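Local coordinates for protein PduO-type ATP--cob(I)alamin adenosyltransferase (Sulfolobus tokodaii, PDB 1WOZ) that probably transfers the adenosyl group of ATP to cob(I)alamin, as expected of a PduO-type corrinoid adenosyltransferase, at residues K51-R56 / F154-V159; V90-E95 / S150-A155. All coordinates share one frame; numbering follows the deposited sequence.

In the fold
After helix 23-44 the chain runs through helix 48-69, then helix 79-96, and comes back to both with helix 140-163. Contact 1 (51-56 with 154-159) closes the longer loop, with 97 residues between its segments; contact 2 (90-95 with 150-155) closes a shorter one of 54 residues that falls within the span from 51 to 159, and the second segments overlap at F154 and A155. Their centres lie about 7 Å apart. They also touch directly, among other places through a probable hydrogen bond of 2.6 Å between D53 OD2 and Y92 OH, and through packing of L54 on L153. Together the contacts draw three helices of the bundle around one buried region.

Contact 1: residues K51-R56 / F154-V159; sequences KKDLER and FAMALV
M156, a selenomethionine, reaches from helix 140-163 to D53 and L54 of helix 48-69 in a small, buried helix-helix contact inside the helical bundle. The backbones stay well apart, with the CA atoms of D53 and M156 10.0 Å from each other, and one long side chain spans the gap. CG of M156 stands anti to its own carbonyl carbon (chi1 -69°), and the chain beyond is fully extended, which carries SE and CE across to the other helix. The terminal methyl CE lies 3.4 Å from D53 CB, meeting the aliphatic root of the aspartate. Its carboxylate is engaged elsewhere: OD2 is hydrogen-bonded to Y92 OH and forms a salt bridge with R88, both on helix 79-96. L54 runs past M156 in the opposite direction, its methyl CD2 3.9 Å from SE and its CG 4.0 Å from the same atom. L54 also packs on I38 and I42 of helix 23-44. M156 touches L114 and Y92 as well, and so packs between helices 48-69, 79-96, 109-134 and 140-163; with helix 23-44 these make five long helices, consistent with the five-helix bundle of PduO-type adenosyltransferases.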
ATOM      1  N   LYS A  51      -4.030  -9.641 -18.136  1.00 19.50           N
ATOM      2  CA  LYS A  51      -5.187  -8.805 -17.830  1.00 21.65           C
ATOM      3  C   LYS A  51      -6.408  -9.703 -17.633  1.00 21.15           C
ATOM      4  O   LYS A  51      -7.161  -9.526 -16.678  1.00 20.74           O
ATOM      5  CB  LYS A  51      -5.485  -7.819 -18.967  1.00 21.46           C
ATOM      6  CG  LYS A  51      -4.478  -6.687 -19.182  1.00 25.47           C
ATOM      7  CD  LYS A  51      -4.981  -5.794 -20.346  1.00 29.67           C
ATOM      8  CE  LYS A  51      -4.092  -4.581 -20.639  1.00 30.31           C
ATOM      9  NZ  LYS A  51      -4.133  -3.513 -19.567  1.00 33.98           N
ATOM     10  N   LYS A  52      -6.590 -10.669 -18.533  1.00 21.35           N
ATOM     11  CA  LYS A  52      -7.730 -11.593 -18.439  1.00 22.04           C
ATOM     12  C   LYS A  52      -7.722 -12.374 -17.125  1.00 20.09           C
ATOM     13  O   LYS A  52      -8.756 -12.467 -16.432  1.00 20.41           O
ATOM     14  CB  LYS A  52      -7.717 -12.568 -19.630  1.00 25.68           C
ATOM     15  CG  LYS A  52      -8.694 -13.747 -19.528  1.00 30.50           C
ATOM     16  CD  LYS A  52      -8.470 -14.718 -20.699  1.00 34.50           C
ATOM     17  CE  LYS A  52      -9.364 -15.959 -20.623  1.00 37.25           C
ATOM     18  NZ  LYS A  52     -10.803 -15.621 -20.821  1.00 41.01           N
ATOM     19  N   ASP A  53      -6.568 -12.931 -16.766  1.00 17.65           N
ATOM     20  CA  ASP A  53      -6.467 -13.692 -15.524  1.00 16.92           C
ATOM     21  C   ASP A  53      -6.753 -12.835 -14.293  1.00 16.44           C
ATOM     22  O   ASP A  53      -7.497 -13.247 -13.395  1.00 16.75           O
ATOM     23  CB  ASP A  53      -5.071 -14.324 -15.382  1.00 17.22           C
ATOM     24  CG  ASP A  53      -4.849 -15.474 -16.368  1.00 22.16           C
ATOM     25  OD1 ASP A  53      -5.861 -16.052 -16.831  1.00 18.50           O
ATOM     26  OD2 ASP A  53      -3.682 -15.792 -16.661  1.00 20.93           O
ATOM     27  N   LEU A  54      -6.141 -11.654 -14.244  1.00 17.13           N
ATOM     28  CA  LEU A  54      -6.332 -10.758 -13.106  1.00 18.01           C
ATOM     29  C   LEU A  54      -7.778 -10.264 -13.009  1.00 19.03           C
ATOM     30  O   LEU A  54      -8.310 -10.107 -11.909  1.00 16.37           O
ATOM     31  CB  LEU A  54      -5.356  -9.577 -13.201  1.00 17.98           C
ATOM     32  CG  LEU A  54      -3.891  -9.972 -12.955  1.00 20.58           C
ATOM     33  CD1 LEU A  54      -2.987  -8.808 -13.343  1.00 22.06           C
ATOM     34  CD2 LEU A  54      -3.691 -10.384 -11.492  1.00 22.19           C
ATOM     35  N   GLU A  55      -8.417 -10.012 -14.148  1.00 18.23           N
ATOM     36  CA  GLU A  55      -9.808  -9.562 -14.104  1.00 20.50           C
ATOM     37  C   GLU A  55     -10.693 -10.649 -13.506  1.00 19.64           C
ATOM     38  O   GLU A  55     -11.637 -10.336 -12.785  1.00 18.31           O
ATOM     39  CB  GLU A  55     -10.296  -9.129 -15.497  1.00 20.85           C
ATOM     40  CG  GLU A  55      -9.790  -7.722 -15.839  1.00 27.34           C
ATOM     41  CD  GLU A  55      -9.864  -7.377 -17.312  1.00 33.33           C
ATOM     42  OE1 GLU A  55     -10.204  -8.267 -18.113  1.00 35.23           O
ATOM     43  OE2 GLU A  55      -9.564  -6.210 -17.667  1.00 37.21           O
ATOM     44  N   ARG A  56     -10.384 -11.918 -13.777  1.00 20.08           N
ATOM     45  CA  ARG A  56     -11.158 -13.022 -13.195  1.00 19.43           C
ATOM     46  C   ARG A  56     -10.935 -13.065 -11.677  1.00 19.31           C
ATOM     47  O   ARG A  56     -11.873 -13.312 -10.899  1.00 18.06           O
ATOM     48  CB  ARG A  56     -10.768 -14.368 -13.826  1.00 19.99           C
ATOM     49  CG  ARG A  56     -11.269 -15.587 -13.033  1.00 21.13           C
ATOM     50  CD  ARG A  56     -11.165 -16.855 -13.877  1.00 23.69           C
ATOM     51  NE  ARG A  56     -11.533 -18.044 -13.118  1.00 24.27           N
ATOM     52  CZ  ARG A  56     -11.606 -19.260 -13.652  1.00 28.13           C
ATOM     53  NH1 ARG A  56     -11.332 -19.428 -14.943  1.00 26.46           N
ATOM     54  NH2 ARG A  56     -11.964 -20.294 -12.908  1.00 26.56           N
ATOM     55  N   PHE A 154       3.432 -13.964  -8.348  1.00 15.77           N
ATOM     56  CA  PHE A 154       4.891 -14.139  -8.409  1.00 16.36           C
ATOM     57  C   PHE A 154       5.265 -14.669  -9.800  1.00 17.39           C
ATOM     58  O   PHE A 154       6.130 -14.119 -10.476  1.00 16.64           O
ATOM     59  CB  PHE A 154       5.315 -15.124  -7.307  1.00 18.50           C
ATOM     60  CG  PHE A 154       6.802 -15.372  -7.239  1.00 20.18           C
ATOM     61  CD1 PHE A 154       7.385 -16.381  -7.993  1.00 22.23           C
ATOM     62  CD2 PHE A 154       7.617 -14.592  -6.422  1.00 23.91           C
ATOM     63  CE1 PHE A 154       8.777 -16.619  -7.940  1.00 23.11           C
ATOM     64  CE2 PHE A 154       9.010 -14.811  -6.354  1.00 22.92           C
ATOM     65  CZ  PHE A 154       9.589 -15.831  -7.119  1.00 22.28           C
ATOM     66  N   ALA A 155       4.580 -15.715 -10.255  1.00 16.80           N
ATOM     67  CA  ALA A 155       4.888 -16.269 -11.575  1.00 15.81           C
ATOM     68  C   ALA A 155       4.652 -15.255 -12.672  1.00 17.62           C
ATOM     69  O   ALA A 155       5.402 -15.199 -13.656  1.00 15.46           O
ATOM     70  CB  ALA A 155       4.046 -17.543 -11.825  1.00 19.63           C
HETATM   71  N   MSE A 156       3.620 -14.424 -12.507  1.00 16.46           N
HETATM   72  CA  MSE A 156       3.354 -13.421 -13.518  1.00 16.75           C
HETATM   73  C   MSE A 156       4.456 -12.372 -13.534  1.00 16.38           C
HETATM   74  O   MSE A 156       4.811 -11.876 -14.591  1.00 17.22           O
HETATM   75  CB  MSE A 156       2.006 -12.726 -13.273  1.00 17.01           C
HETATM   76  CG  MSE A 156       0.793 -13.599 -13.483  1.00 19.85           C
HETATM   77 SE   MSE A 156      -0.756 -12.442 -13.107  1.00 26.64          SE
HETATM   78  CE  MSE A 156      -2.193 -13.525 -13.855  1.00 21.89           C
ATOM     79  N   ALA A 157       4.986 -12.023 -12.366  1.00 16.38           N
ATOM     80  CA  ALA A 157       6.053 -11.025 -12.299  1.00 17.03           C
ATOM     81  C   ALA A 157       7.319 -11.537 -13.009  1.00 17.44           C
ATOM     82  O   ALA A 157       8.039 -10.759 -13.640  1.00 15.78           O
ATOM     83  CB  ALA A 157       6.362 -10.667 -10.824  1.00 15.74           C
ATOM     84  N   LEU A 158       7.585 -12.841 -12.910  1.00 17.07           N
ATOM     85  CA  LEU A 158       8.744 -13.432 -13.601  1.00 18.25           C
ATOM     86  C   LEU A 158       8.569 -13.295 -15.118  1.00 18.74           C
ATOM     87  O   LEU A 158       9.516 -12.942 -15.841  1.00 18.32           O
ATOM     88  CB  LEU A 158       8.873 -14.931 -13.278  1.00 20.05           C
ATOM     89  CG  LEU A 158       9.024 -15.329 -11.808  1.00 22.40           C
ATOM     90  CD1 LEU A 158       9.113 -16.851 -11.707  1.00 22.70           C
ATOM     91  CD2 LEU A 158      10.270 -14.649 -11.207  1.00 20.89           C
ATOM     92  N   VAL A 159       7.366 -13.602 -15.602  1.00 16.29           N
ATOM     93  CA  VAL A 159       7.091 -13.510 -17.023  1.00 17.78           C
ATOM     94  C   VAL A 159       7.122 -12.053 -17.484  1.00 17.21           C
ATOM     95  O   VAL A 159       7.623 -11.754 -18.591  1.00 16.91           O
ATOM     96  CB  VAL A 159       5.734 -14.184 -17.387  1.00 18.05           C
ATOM     97  CG1 VAL A 159       5.360 -13.855 -18.840  1.00 19.94           C
ATOM     98  CG2 VAL A 159       5.861 -15.726 -17.224  1.00 19.48           C
TER

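Contact 2: residues V90-E95 / S150-A155; sequences VEYRKE and SSLLFA
Y92 meets L152 and A155 where helix 79-96 packs against helix 140-163, in a buried contact that it carries alone from the first segment. Its CB is directed toward helix 140-163, where it lies 3.9 Å from A155 CB and 4.0 Å from the carbonyl A155 O. The small alanine side chain lets the root of the tyrosine come close to the partner helix. With CG anti to its carbonyl carbon (chi1 -76°), the ring of Y92 crosses L152 at a slant, and the methyl CD1 of L152 approaches it obliquely, 3.8 Å from CD2 and 4.0 Å from CE2. L152 has CG anti to its backbone N (chi1 168°), and its CD1 branch does the touching; the same side chain also packs on L85, R88 and T89 of helix 79-96. R93, next along, is salt-bridged through NE to the C-terminal carboxylate of W177. E95, at the end of the segment, forms a salt bridge through OE1 with R163. The side-chain contacts between the two segments are apolar, and no hydrogen bond crosses between them: the ring and CB of Y92 pack on L152 and A155. The polar end of the tyrosine is satisfied instead by D53 of helix 48-69, with a weak further bond to R88, so one side chain joins three helices.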
ATOM      1  N   VAL A  90       1.231 -22.656 -13.335  1.00 22.68           N
ATOM      2  CA  VAL A  90       2.077 -23.575 -14.101  1.00 23.53           C
ATOM      3  C   VAL A  90       2.375 -23.047 -15.500  1.00 22.16           C
ATOM      4  O   VAL A  90       3.506 -23.147 -15.958  1.00 21.83           O
ATOM      5  CB  VAL A  90       1.434 -24.976 -14.216  1.00 25.33           C
ATOM      6  CG1 VAL A  90       2.151 -25.796 -15.300  1.00 27.87           C
ATOM      7  CG2 VAL A  90       1.507 -25.682 -12.865  1.00 24.79           C
ATOM      8  N   GLU A  91       1.380 -22.469 -16.176  1.00 22.49           N
ATOM      9  CA  GLU A  91       1.590 -21.926 -17.528  1.00 23.07           C
ATOM     10  C   GLU A  91       2.573 -20.749 -17.590  1.00 22.79           C
ATOM     11  O   GLU A  91       3.398 -20.656 -18.510  1.00 21.71           O
ATOM     12  CB  GLU A  91       0.254 -21.496 -18.151  1.00 25.44           C
ATOM     13  CG  GLU A  91      -0.662 -22.655 -18.510  1.00 29.36           C
ATOM     14  CD  GLU A  91       0.049 -23.654 -19.389  1.00 34.68           C
ATOM     15  OE1 GLU A  91       0.347 -24.771 -18.900  1.00 35.98           O
ATOM     16  OE2 GLU A  91       0.333 -23.301 -20.556  1.00 35.25           O
ATOM     17  N   TYR A  92       2.487 -19.835 -16.625  1.00 22.10           N
ATOM     18  CA  TYR A  92       3.410 -18.699 -16.606  1.00 21.22           C
ATOM     19  C   TYR A  92       4.843 -19.175 -16.322  1.00 20.99           C
ATOM     20  O   TYR A  92       5.811 -18.702 -16.921  1.00 21.74           O
ATOM     21  CB  TYR A  92       2.960 -17.688 -15.549  1.00 20.22           C
ATOM     22  CG  TYR A  92       1.778 -16.892 -16.018  1.00 21.17           C
ATOM     23  CD1 TYR A  92       1.906 -16.021 -17.096  1.00 21.55           C
ATOM     24  CD2 TYR A  92       0.522 -17.039 -15.424  1.00 22.26           C
ATOM     25  CE1 TYR A  92       0.833 -15.312 -17.578  1.00 22.55           C
ATOM     26  CE2 TYR A  92      -0.580 -16.329 -15.912  1.00 21.65           C
ATOM     27  CZ  TYR A  92      -0.409 -15.470 -16.989  1.00 21.81           C
ATOM     28  OH  TYR A  92      -1.461 -14.745 -17.498  1.00 21.15           O
ATOM     29  N   ARG A  93       4.967 -20.124 -15.409  1.00 21.70           N
ATOM     30  CA  ARG A  93       6.270 -20.653 -15.069  1.00 23.38           C
ATOM     31  C   ARG A  93       6.861 -21.394 -16.269  1.00 23.25           C
ATOM     32  O   ARG A  93       8.082 -21.413 -16.450  1.00 23.92           O
ATOM     33  CB  ARG A  93       6.144 -21.575 -13.856  1.00 25.58           C
ATOM     34  CG  ARG A  93       7.343 -22.475 -13.642  1.00 29.87           C
ATOM     35  CD  ARG A  93       8.631 -21.716 -13.248  1.00 30.96           C
ATOM     36  NE  ARG A  93       9.686 -22.694 -12.993  1.00 31.20           N
ATOM     37  CZ  ARG A  93      10.179 -23.517 -13.922  1.00 32.31           C
ATOM     38  NH1 ARG A  93       9.735 -23.460 -15.174  1.00 29.50           N
ATOM     39  NH2 ARG A  93      11.072 -24.445 -13.592  1.00 32.19           N
ATOM     40  N   LYS A  94       6.012 -22.016 -17.087  1.00 23.34           N
ATOM     41  CA  LYS A  94       6.527 -22.701 -18.280  1.00 25.03           C
ATOM     42  C   LYS A  94       7.171 -21.664 -19.186  1.00 24.74           C
ATOM     43  O   LYS A  94       8.196 -21.936 -19.824  1.00 23.99           O
ATOM     44  CB  LYS A  94       5.415 -23.424 -19.065  1.00 27.18           C
ATOM     45  CG  LYS A  94       4.978 -24.764 -18.474  1.00 30.57           C
ATOM     46  CD  LYS A  94       3.827 -25.376 -19.298  1.00 35.61           C
ATOM     47  CE  LYS A  94       3.676 -26.885 -19.069  1.00 37.93           C
ATOM     48  NZ  LYS A  94       3.766 -27.267 -17.628  1.00 38.80           N
ATOM     49  N   GLU A  95       6.588 -20.468 -19.238  1.00 22.09           N
ATOM     50  CA  GLU A  95       7.148 -19.424 -20.091  1.00 22.27           C
ATOM     51  C   GLU A  95       8.410 -18.798 -19.507  1.00 21.88           C
ATOM     52  O   GLU A  95       9.364 -18.541 -20.236  1.00 22.41           O
ATOM     53  CB  GLU A  95       6.129 -18.297 -20.350  1.00 22.34           C
ATOM     54  CG  GLU A  95       6.620 -17.248 -21.378  1.00 22.82           C
ATOM     55  CD  GLU A  95       5.626 -16.124 -21.630  1.00 22.18           C
ATOM     56  OE1 GLU A  95       4.395 -16.329 -21.467  1.00 22.69           O
ATOM     57  OE2 GLU A  95       6.080 -15.031 -22.009  1.00 22.23           O
ATOM     58  N   SER A 150      -0.987 -15.482  -4.356  1.00 17.57           N
ATOM     59  CA  SER A 150       0.313 -14.835  -4.293  1.00 19.85           C
ATOM     60  C   SER A 150       1.352 -15.572  -5.162  1.00 19.77           C
ATOM     61  O   SER A 150       2.226 -14.933  -5.757  1.00 17.83           O
ATOM     62  CB  SER A 150       0.781 -14.699  -2.845  1.00 20.67           C
ATOM     63  OG  SER A 150       1.009 -15.956  -2.246  1.00 24.88           O
ATOM     64  N   SER A 151       1.250 -16.900  -5.270  1.00 18.96           N
ATOM     65  CA  SER A 151       2.206 -17.621  -6.121  1.00 20.05           C
ATOM     66  C   SER A 151       1.942 -17.308  -7.603  1.00 20.53           C
ATOM     67  O   SER A 151       2.877 -17.231  -8.405  1.00 17.49           O
ATOM     68  CB  SER A 151       2.116 -19.135  -5.889  1.00 22.07           C
ATOM     69  OG  SER A 151       2.463 -19.436  -4.556  1.00 22.51           O
ATOM     70  N   LEU A 152       0.662 -17.152  -7.965  1.00 19.09           N
ATOM     71  CA  LEU A 152       0.319 -16.803  -9.336  1.00 17.89           C
ATOM     72  C   LEU A 152       0.896 -15.408  -9.666  1.00 17.55           C
ATOM     73  O   LEU A 152       1.467 -15.194 -10.740  1.00 18.47           O
ATOM     74  CB  LEU A 152      -1.215 -16.793  -9.518  1.00 18.90           C
ATOM     75  CG  LEU A 152      -1.718 -16.171 -10.825  1.00 19.18           C
ATOM     76  CD1 LEU A 152      -1.114 -16.898 -12.023  1.00 17.91           C
ATOM     77  CD2 LEU A 152      -3.254 -16.213 -10.856  1.00 20.12           C
ATOM     78  N   LEU A 153       0.723 -14.454  -8.752  1.00 16.05           N
ATOM     79  CA  LEU A 153       1.238 -13.103  -8.970  1.00 16.56           C
ATOM     80  C   LEU A 153       2.768 -13.129  -9.144  1.00 16.21           C
ATOM     81  O   LEU A 153       3.318 -12.393  -9.964  1.00 16.18           O
ATOM     82  CB  LEU A 153       0.836 -12.200  -7.800  1.00 16.39           C
ATOM     83  CG  LEU A 153      -0.677 -11.870  -7.743  1.00 17.57           C
ATOM     84  CD1 LEU A 153      -1.019 -11.235  -6.401  1.00 15.75           C
ATOM     85  CD2 LEU A 153      -1.061 -10.920  -8.893  1.00 19.62           C
ATOM     86  N   PHE A 154       3.432 -13.964  -8.348  1.00 15.77           N
ATOM     87  CA  PHE A 154       4.891 -14.139  -8.409  1.00 16.36           C
ATOM     88  C   PHE A 154       5.265 -14.669  -9.800  1.00 17.39           C
ATOM     89  O   PHE A 154       6.130 -14.119 -10.476  1.00 16.64           O
ATOM     90  CB  PHE A 154       5.315 -15.124  -7.307  1.00 18.50           C
ATOM     91  CG  PHE A 154       6.802 -15.372  -7.239  1.00 20.18           C
ATOM     92  CD1 PHE A 154       7.385 -16.381  -7.993  1.00 22.23           C
ATOM     93  CD2 PHE A 154       7.617 -14.592  -6.422  1.00 23.91           C
ATOM     94  CE1 PHE A 154       8.777 -16.619  -7.940  1.00 23.11           C
ATOM     95  CE2 PHE A 154       9.010 -14.811  -6.354  1.00 22.92           C
ATOM     96  CZ  PHE A 154       9.589 -15.831  -7.119  1.00 22.28           C
ATOM     97  N   ALA A 155       4.580 -15.715 -10.255  1.00 16.80           N
ATOM     98  CA  ALA A 155       4.888 -16.269 -11.575  1.00 15.81           C
ATOM     99  C   ALA A 155       4.652 -15.255 -12.672  1.00 17.62           C
ATOM    100  O   ALA A 155       5.402 -15.199 -13.656  1.00 15.46           O
ATOM    101  CB  ALA A 155       4.046 -17.543 -11.825  1.00 19.63           C
TER